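Local coordinates for protein alkaline phosphatase D (Bacillus subtilis, PDB 2YEQ) that hydrolyses phosphate esters, acting as a secreted phosphodiesterase and alkaline phosphatase with iron and calcium in its active site, at residues P8-S20 and R190-W204. Numbering follows the deposited sequence.
With PE5 (3,6,9,12,15,18,21,24-octaoxahexacosan-1-ol), chain D; EDO (1,2-ethanediol), chain I; EDO (1,2-ethanediol), chain B.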
ATOM      1  N   PRO A   8     -20.291  18.946  -1.632  1.00 18.32           N
ATOM      2  CA  PRO A   8     -19.339  18.681  -0.534  1.00 20.37           C
ATOM      3  C   PRO A   8     -18.512  17.392  -0.663  1.00 20.13           C
ATOM      4  O   PRO A   8     -17.430  17.271  -0.051  1.00 21.29           O
ATOM      5  CB  PRO A   8     -20.222  18.661   0.701  1.00 18.67           C
ATOM      6  CG  PRO A   8     -21.589  18.315   0.209  1.00 19.43           C
ATOM      7  CD  PRO A   8     -21.691  18.905  -1.157  1.00 19.03           C
ATOM      8  N   PHE A   9     -18.981  16.434  -1.453  1.00 21.58           N
ATOM      9  CA  PHE A   9     -18.327  15.121  -1.502  1.00 20.42           C
ATOM     10  C   PHE A   9     -17.277  15.078  -2.620  1.00 21.15           C
ATOM     11  O   PHE A   9     -17.288  14.184  -3.458  1.00 19.61           O
ATOM     12  CB  PHE A   9     -19.363  14.007  -1.686  1.00 20.60           C
ATOM     13  CG  PHE A   9     -20.407  13.944  -0.594  1.00 21.67           C
ATOM     14  CD1 PHE A   9     -20.100  13.426   0.658  1.00 22.18           C
ATOM     15  CD2 PHE A   9     -21.702  14.373  -0.827  1.00 23.78           C
ATOM     16  CE1 PHE A   9     -21.044  13.350   1.649  1.00 21.70           C
ATOM     17  CE2 PHE A   9     -22.678  14.298   0.184  1.00 22.60           C
ATOM     18  CZ  PHE A   9     -22.352  13.776   1.405  1.00 23.72           C
ATOM     19  N   THR A  10     -16.374  16.053  -2.616  1.00 19.34           N
ATOM     20  CA  THR A  10     -15.362  16.220  -3.653  1.00 19.49           C
ATOM     21  C   THR A  10     -14.307  15.109  -3.602  1.00 18.65           C
ATOM     22  O   THR A  10     -13.555  14.929  -4.559  1.00 19.97           O
ATOM     23  CB  THR A  10     -14.627  17.569  -3.451  1.00 19.94           C
ATOM     24  OG1 THR A  10     -14.115  17.605  -2.095  1.00 20.05           O
ATOM     25  CG2 THR A  10     -15.600  18.786  -3.684  1.00 17.60           C
ATOM     26  N   LEU A  11     -14.207  14.414  -2.473  1.00 18.68           N
ATOM     27  CA  LEU A  11     -13.234  13.312  -2.321  1.00 19.45           C
ATOM     28  C   LEU A  11     -13.907  11.960  -2.431  1.00 19.84           C
ATOM     29  O   LEU A  11     -13.294  10.916  -2.139  1.00 18.74           O
ATOM     30  CB  LEU A  11     -12.515  13.414  -0.977  1.00 19.19           C
ATOM     31  CG  LEU A  11     -11.850  14.778  -0.773  1.00 18.54           C
ATOM     32  CD1 LEU A  11     -11.020  14.741   0.498  1.00 19.87           C
ATOM     33  CD2 LEU A  11     -11.014  15.198  -1.953  1.00 17.71           C
ATOM     34  N   GLY A  12     -15.176  11.980  -2.840  1.00 20.86           N
ATOM     35  CA  GLY A  12     -15.943  10.756  -3.035  1.00 19.01           C
ATOM     36  C   GLY A  12     -16.243  10.016  -1.757  1.00 18.83           C
ATOM     37  O   GLY A  12     -16.426  10.603  -0.679  1.00 20.37           O
ATOM     38  N   VAL A  13     -16.309   8.694  -1.886  1.00 18.08           N
ATOM     39  CA  VAL A  13     -16.611   7.808  -0.797  1.00 17.10           C
ATOM     40  C   VAL A  13     -15.641   6.626  -0.806  1.00 16.44           C
ATOM     41  O   VAL A  13     -14.878   6.436  -1.764  1.00 20.00           O
ATOM     42  CB  VAL A  13     -18.079   7.293  -0.870  1.00 17.30           C
ATOM     43  CG1 VAL A  13     -19.098   8.478  -0.852  1.00 16.30           C
ATOM     44  CG2 VAL A  13     -18.297   6.368  -2.111  1.00 15.33           C
ATOM     45  N   ALA A  14     -15.648   5.861   0.268  1.00 16.79           N
ATOM     46  CA  ALA A  14     -14.754   4.703   0.378  1.00 18.59           C
ATOM     47  C   ALA A  14     -15.327   3.751   1.386  1.00 18.35           C
ATOM     48  O   ALA A  14     -16.185   4.122   2.199  1.00 18.59           O
ATOM     49  CB  ALA A  14     -13.299   5.124   0.786  1.00 16.92           C
ATOM     50  N   SER A  15     -14.869   2.506   1.321  1.00 19.17           N
ATOM     51  CA  SER A  15     -15.193   1.516   2.337  1.00 18.98           C
ATOM     52  C   SER A  15     -13.963   0.684   2.659  1.00 17.41           C
ATOM     53  O   SER A  15     -13.014   0.602   1.891  1.00 16.43           O
ATOM     54  CB  SER A  15     -16.348   0.596   1.892  1.00 20.65           C
ATOM     55  OG  SER A  15     -15.940  -0.289   0.848  1.00 20.75           O
ATOM     56  N   GLY A  16     -13.989   0.035   3.800  1.00 19.07           N
ATOM     57  CA  GLY A  16     -12.798  -0.662   4.216  1.00 20.36           C
ATOM     58  C   GLY A  16     -12.903  -1.514   5.443  1.00 18.98           C
ATOM     59  O   GLY A  16     -13.935  -1.586   6.106  1.00 21.46           O
ATOM     60  N   ASP A  17     -11.797  -2.182   5.719  1.00 21.59           N
ATOM     61  CA  ASP A  17     -11.660  -3.047   6.877  1.00 23.01           C
ATOM     62  C   ASP A  17     -12.871  -3.928   7.089  1.00 20.25           C
ATOM     63  O   ASP A  17     -13.437  -3.976   8.179  1.00 23.38           O
ATOM     64  CB  ASP A  17     -11.337  -2.206   8.120  1.00 24.43           C
ATOM     65  CG  ASP A  17      -9.851  -1.887   8.224  1.00 30.03           C
ATOM     66  OD1 ASP A  17      -9.161  -1.935   7.174  1.00 29.83           O
ATOM     67  OD2 ASP A  17      -9.380  -1.601   9.355  1.00 36.54           O
ATOM     68  N   PRO A  18     -13.238  -4.673   6.054  1.00 19.98           N
ATOM     69  CA  PRO A  18     -14.421  -5.523   6.152  1.00 20.54           C
ATOM     70  C   PRO A  18     -14.197  -6.653   7.113  1.00 23.92           C
ATOM     71  O   PRO A  18     -13.066  -7.176   7.188  1.00 23.38           O
ATOM     72  CB  PRO A  18     -14.596  -6.063   4.717  1.00 21.44           C
ATOM     73  CG  PRO A  18     -13.269  -6.045   4.152  1.00 21.64           C
ATOM     74  CD  PRO A  18     -12.591  -4.813   4.746  1.00 18.92           C
ATOM     75  N   LEU A  19     -15.253  -6.986   7.863  1.00 24.20           N
ATOM     76  CA  LEU A  19     -15.342  -8.202   8.661  1.00 23.33           C
ATOM     77  C   LEU A  19     -16.570  -8.983   8.158  1.00 24.59           C
ATOM     78  O   LEU A  19     -17.217  -8.579   7.197  1.00 21.99           O
ATOM     79  CB  LEU A  19     -15.474  -7.882  10.147  1.00 25.24           C
ATOM     80  CG  LEU A  19     -14.246  -7.211  10.803  1.00 27.19           C
ATOM     81  CD1 LEU A  19     -14.544  -6.807  12.240  1.00 28.35           C
ATOM     82  CD2 LEU A  19     -13.005  -8.097  10.717  1.00 28.06           C
ATOM     83  N   SER A  20     -16.906 -10.097   8.795  1.00 25.38           N
ATOM     84  CA  SER A  20     -18.011 -10.919   8.284  1.00 27.93           C
ATOM     85  C   SER A  20     -19.382 -10.299   8.527  1.00 29.44           C
ATOM     86  O   SER A  20     -20.337 -10.666   7.861  1.00 29.56           O
ATOM     87  CB  SER A  20     -17.944 -12.352   8.833  1.00 25.70           C
ATOM     88  OG  SER A  20     -18.160 -12.389  10.211  1.00 28.24           O
ATOM     89  N   ARG A 190      -6.680  12.479  -3.410  1.00 17.34           N
ATOM     90  CA  ARG A 190      -7.974  11.836  -3.348  1.00 19.14           C
ATOM     91  C   ARG A 190      -9.027  12.510  -4.273  1.00 20.73           C
ATOM     92  O   ARG A 190     -10.077  11.925  -4.524  1.00 23.83           O
ATOM     93  CB  ARG A 190      -8.448  11.808  -1.895  1.00 18.52           C
ATOM     94  CG  ARG A 190      -9.673  10.976  -1.585  1.00 20.00           C
ATOM     95  CD  ARG A 190      -9.455   9.530  -2.011  1.00 20.52           C
ATOM     96  NE  ARG A 190     -10.030   8.508  -1.161  1.00 21.55           N
ATOM     97  CZ  ARG A 190      -9.788   8.301   0.139  1.00 27.54           C
ATOM     98  NH1 ARG A 190      -9.003   9.094   0.857  1.00 39.45           N
ATOM     99  NH2 ARG A 190     -10.407   7.306   0.761  1.00 29.91           N
ATOM    100  N   SER A 191      -8.727  13.710  -4.773  1.00 19.64           N
ATOM    101  CA  SER A 191      -9.592  14.438  -5.698  1.00 21.39           C
ATOM    102  C   SER A 191      -9.598  13.796  -7.100  1.00 21.46           C
ATOM    103  O   SER A 191     -10.434  14.128  -7.926  1.00 20.93           O
ATOM    104  CB  SER A 191      -9.074  15.884  -5.870  1.00 21.06           C
ATOM    105  OG  SER A 191      -9.409  16.638  -4.740  1.00 26.44           O
ATOM    106  N   ASP A 192      -8.593  12.983  -7.388  1.00 20.42           N
ATOM    107  CA  ASP A 192      -8.461  12.369  -8.698  1.00 20.65           C
ATOM    108  C   ASP A 192      -9.620  11.400  -8.924  1.00 18.22           C
ATOM    109  O   ASP A 192      -9.837  10.509  -8.120  1.00 18.22           O
ATOM    110  CB  ASP A 192      -7.136  11.633  -8.801  1.00 19.67           C
ATOM    111  CG  ASP A 192      -6.931  11.039 -10.160  1.00 20.01           C
ATOM    112  OD1 ASP A 192      -7.605  10.018 -10.420  1.00 20.29           O
ATOM    113  OD2 ASP A 192      -6.138  11.594 -10.951  1.00 20.70           O
ATOM    114  N   ALA A 193     -10.325  11.575 -10.042  1.00 17.78           N
ATOM    115  CA  ALA A 193     -11.558  10.828 -10.352  1.00 18.77           C
ATOM    116  C   ALA A 193     -11.323   9.330 -10.431  1.00 16.35           C
ATOM    117  O   ALA A 193     -12.183   8.544 -10.036  1.00 16.13           O
ATOM    118  CB  ALA A 193     -12.207  11.343 -11.678  1.00 18.19           C
ATOM    119  N   ASN A 194     -10.167   8.930 -10.938  1.00 17.53           N
ATOM    120  CA  ASN A 194      -9.860   7.519 -11.109  1.00 18.45           C
ATOM    121  C   ASN A 194      -9.681   6.831  -9.763  1.00 18.11           C
ATOM    122  O   ASN A 194     -10.246   5.758  -9.501  1.00 18.23           O
ATOM    123  CB  ASN A 194      -8.586   7.352 -11.940  1.00 22.69           C
ATOM    124  CG  ASN A 194      -8.701   7.950 -13.312  1.00 24.64           C
ATOM    125  OD1 ASN A 194      -7.934   8.839 -13.683  1.00 30.93           O
ATOM    126  ND2 ASN A 194      -9.651   7.478 -14.069  1.00 21.83           N
ATOM    127  N   LEU A 195      -8.919   7.471  -8.873  1.00 16.82           N
ATOM    128  CA  LEU A 195      -8.720   6.948  -7.512  1.00 16.36           C
ATOM    129  C   LEU A 195     -10.032   6.877  -6.764  1.00 15.82           C
ATOM    130  O   LEU A 195     -10.345   5.883  -6.109  1.00 16.47           O
ATOM    131  CB  LEU A 195      -7.698   7.828  -6.742  1.00 16.07           C
ATOM    132  CG  LEU A 195      -7.401   7.506  -5.280  1.00 17.09           C
ATOM    133  CD1 LEU A 195      -7.121   6.018  -5.062  1.00 15.71           C
ATOM    134  CD2 LEU A 195      -6.194   8.368  -4.792  1.00 15.41           C
ATOM    135  N   LYS A 196     -10.847   7.911  -6.878  1.00 17.56           N
ATOM    136  CA  LYS A 196     -12.175   7.890  -6.251  1.00 16.64           C
ATOM    137  C   LYS A 196     -13.049   6.737  -6.758  1.00 16.32           C
ATOM    138  O   LYS A 196     -13.798   6.153  -5.997  1.00 18.08           O
ATOM    139  CB  LYS A 196     -12.924   9.225  -6.478  1.00 17.18           C
ATOM    140  CG  LYS A 196     -12.288  10.417  -5.818  1.00 18.47           C
ATOM    141  CD  LYS A 196     -13.231  11.641  -5.791  1.00 21.26           C
ATOM    142  CE  LYS A 196     -13.374  12.331  -7.104  1.00 23.82           C
ATOM    143  NZ  LYS A 196     -14.315  13.476  -6.927  1.00 23.38           N
ATOM    144  N   ALA A 197     -12.977   6.438  -8.053  1.00 18.89           N
ATOM    145  CA  ALA A 197     -13.776   5.329  -8.645  1.00 18.30           C
ATOM    146  C   ALA A 197     -13.310   3.988  -8.072  1.00 16.92           C
ATOM    147  O   ALA A 197     -14.117   3.141  -7.716  1.00 18.20           O
ATOM    148  CB  ALA A 197     -13.640   5.324 -10.178  1.00 18.31           C
ATOM    149  N   ALA A 198     -11.996   3.821  -7.970  1.00 16.80           N
ATOM    150  CA  ALA A 198     -11.424   2.599  -7.371  1.00 17.68           C
ATOM    151  C   ALA A 198     -11.814   2.439  -5.915  1.00 16.44           C
ATOM    152  O   ALA A 198     -12.095   1.302  -5.455  1.00 16.78           O
ATOM    153  CB  ALA A 198      -9.892   2.552  -7.591  1.00 15.88           C
ATOM    154  N   HIS A 199     -11.917   3.562  -5.181  1.00 17.46           N
ATOM    155  CA  HIS A 199     -12.407   3.496  -3.813  1.00 16.99           C
ATOM    156  C   HIS A 199     -13.890   3.142  -3.735  1.00 16.67           C
ATOM    157  O   HIS A 199     -14.285   2.395  -2.853  1.00 18.84           O
ATOM    158  CB  HIS A 199     -12.152   4.802  -3.035  1.00 17.06           C
ATOM    159  CG  HIS A 199     -10.783   4.897  -2.434  1.00 18.10           C
ATOM    160  ND1 HIS A 199     -10.371   4.074  -1.410  1.00 20.56           N
ATOM    161  CD2 HIS A 199      -9.747   5.739  -2.689  1.00 18.19           C
ATOM    162  CE1 HIS A 199      -9.135   4.405  -1.059  1.00 21.04           C
ATOM    163  NE2 HIS A 199      -8.736   5.418  -1.817  1.00 20.39           N
ATOM    164  N   ALA A 200     -14.711   3.718  -4.622  1.00 17.30           N
ATOM    165  CA  ALA A 200     -16.156   3.472  -4.612  1.00 16.60           C
ATOM    166  C   ALA A 200     -16.491   2.025  -5.049  1.00 17.83           C
ATOM    167  O   ALA A 200     -17.502   1.465  -4.647  1.00 19.73           O
ATOM    168  CB  ALA A 200     -16.900   4.518  -5.525  1.00 15.84           C
ATOM    169  N   ALA A 201     -15.590   1.401  -5.794  1.00 20.28           N
ATOM    170  CA  ALA A 201     -15.816   0.054  -6.345  1.00 20.46           C
ATOM    171  C   ALA A 201     -15.597  -1.121  -5.383  1.00 21.20           C
ATOM    172  O   ALA A 201     -16.236  -2.180  -5.517  1.00 20.76           O
ATOM    173  CB  ALA A 201     -14.952  -0.119  -7.607  1.00 18.61           C
ATOM    174  N   PHE A 202     -14.691  -0.969  -4.418  1.00 20.87           N
ATOM    175  CA  PHE A 202     -14.265  -2.094  -3.558  1.00 21.59           C
ATOM    176  C   PHE A 202     -13.931  -1.642  -2.129  1.00 19.65           C
ATOM    177  O   PHE A 202     -13.521  -0.517  -1.936  1.00 18.45           O
ATOM    178  CB  PHE A 202     -12.961  -2.711  -4.072  1.00 21.69           C
ATOM    179  CG  PHE A 202     -12.849  -2.823  -5.547  1.00 21.45           C
ATOM    180  CD1 PHE A 202     -13.558  -3.809  -6.234  1.00 23.78           C
ATOM    181  CD2 PHE A 202     -11.985  -2.026  -6.249  1.00 21.52           C
ATOM    182  CE1 PHE A 202     -13.431  -3.944  -7.590  1.00 20.38           C
ATOM    183  CE2 PHE A 202     -11.854  -2.159  -7.624  1.00 21.09           C
ATOM    184  CZ  PHE A 202     -12.602  -3.123  -8.291  1.00 22.44           C
ATOM    185  N   PRO A 203     -14.043  -2.533  -1.156  1.00 18.92           N
ATOM    186  CA  PRO A 203     -13.475  -2.267   0.170  1.00 20.19           C
ATOM    187  C   PRO A 203     -11.965  -2.344   0.112  1.00 21.32           C
ATOM    188  O   PRO A 203     -11.432  -3.221  -0.576  1.00 20.32           O
ATOM    189  CB  PRO A 203     -14.017  -3.399   1.031  1.00 20.69           C
ATOM    190  CG  PRO A 203     -14.341  -4.489   0.070  1.00 20.05           C
ATOM    191  CD  PRO A 203     -14.619  -3.882  -1.249  1.00 19.22           C
ATOM    192  N   TRP A 204     -11.294  -1.426   0.819  1.00 20.12           N
ATOM    193  CA  TRP A 204      -9.842  -1.342   0.844  1.00 17.70           C
ATOM    194  C   TRP A 204      -9.310  -1.682   2.246  1.00 18.11           C
ATOM    195  O   TRP A 204      -9.934  -1.347   3.274  1.00 19.44           O
ATOM    196  CB  TRP A 204      -9.348   0.048   0.478  1.00 17.02           C
ATOM    197  CG  TRP A 204      -9.421   0.416  -0.977  1.00 17.86           C
ATOM    198  CD1 TRP A 204     -10.444   0.140  -1.846  1.00 16.79           C
ATOM    199  CD2 TRP A 204      -8.456   1.165  -1.727  1.00 18.51           C
ATOM    200  NE1 TRP A 204     -10.165   0.652  -3.073  1.00 17.44           N
ATOM    201  CE2 TRP A 204      -8.960   1.297  -3.034  1.00 17.21           C
ATOM    202  CE3 TRP A 204      -7.203   1.726  -1.421  1.00 18.26           C
ATOM    203  CZ2 TRP A 204      -8.274   1.960  -4.025  1.00 18.93           C
ATOM    204  CZ3 TRP A 204      -6.520   2.368  -2.391  1.00 18.39           C
ATOM    205  CH2 TRP A 204      -7.052   2.507  -3.687  1.00 20.06           C
TER
HETATM  206  C50 PE5 D 530     -23.501   1.637  -8.738  1.00 45.96           C
HETATM  207  O1  PE5 D 530     -22.390   1.606  -7.832  1.00 46.05           O
HETATM  208  C1  PE5 D 530     -21.175   1.774  -8.540  1.00 40.69           C
HETATM  209  C2  PE5 D 530     -19.941   1.621  -7.673  1.00 38.33           C
HETATM  210  O2  PE5 D 530     -18.910   2.474  -8.181  1.00 41.71           O
HETATM  211  C3  PE5 D 530     -18.053   1.922  -9.183  1.00 39.50           C
HETATM  212  C4  PE5 D 530     -16.917   2.885  -9.458  1.00 38.27           C
HETATM  213  C1  EDO I 535     -10.710  -5.300  10.629  0.50 35.01           C
HETATM  214  O1  EDO I 535     -10.923  -5.664   9.257  0.50 38.32           O
HETATM  215  C2  EDO I 535      -9.441  -4.473  10.762  0.50 34.83           C
HETATM  216  O2  EDO I 535      -9.708  -3.267  11.481  0.50 32.80           O
HETATM  217  C1  EDO B 561     -17.377  -4.960  -4.484  1.00 42.30           C
HETATM  218  O1  EDO B 561     -17.378  -3.846  -3.602  1.00 38.29           O
HETATM  219  C2  EDO B 561     -16.488  -6.055  -3.927  1.00 42.77           C
HETATM  220  O2  EDO B 561     -16.795  -7.248  -4.656  1.00 42.37           O
HETATM  221  O   HOH W   1     -16.859  13.228  -6.136  1.00 45.30           O
HETATM  222  O   HOH W   2     -12.775   8.182  -2.233  1.00 18.32           O
HETATM  223  O   HOH W   3     -15.758   7.764  -4.645  1.00 19.20           O
HETATM  224  O   HOH W   4     -16.314   0.914  -1.606  1.00 17.61           O
HETATM  225  O   HOH W   5     -12.618   2.124  -0.746  1.00 18.57           O
HETATM  226  O   HOH W   6      -8.595   0.079   5.203  1.00 20.84           O
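Ala-14 sets its methyl against two flat groups, meeting the Arg-190 guanidinium at its edge (CB to NH2, 3.6 Å) and approaching the His-199 ring obliquely at ND1. That imidazole is sandwiched: Arg-190 NH2 sits over the centre of one face, Trp-204 CZ2 over the opposite one, and a water lies in plane at the edge. Arg-190 NH1 is hydrogen-bonded to His-245 O. His-199 NE2 is hydrogen-bonded to Tyr-152 OH and Trp-204 NE1 to Ala-198 O, bonds that probably keep both rings from turning.

Near the start of the helix, Lys-196 runs alongside the turn of residues 9-12, bent at chi3 (-75°), with CD 3.4 Å from Leu-11 C; NZ donates a hydrogen bond to Thr-10 O (2.9 Å) from above the carbonyl plane. Replacing Lys-196 with alanine would remove the ammonium and probably leave Thr-10 O and the water-bridged Phe-9 O without this link to the helix. Beyond the helix the two strands pair in parallel, Trp-204 N to Ser-15 O (2.9 Å) and Asp-17 N to Trp-204 O (3.2 Å).

Strand 13-16 thus lies between antiparallel 23-28, whose Trp-26 makes a cation-pi contact with Arg-190, and parallel 203-206, which in turn pairs with 145-148 in the same mixed sheet.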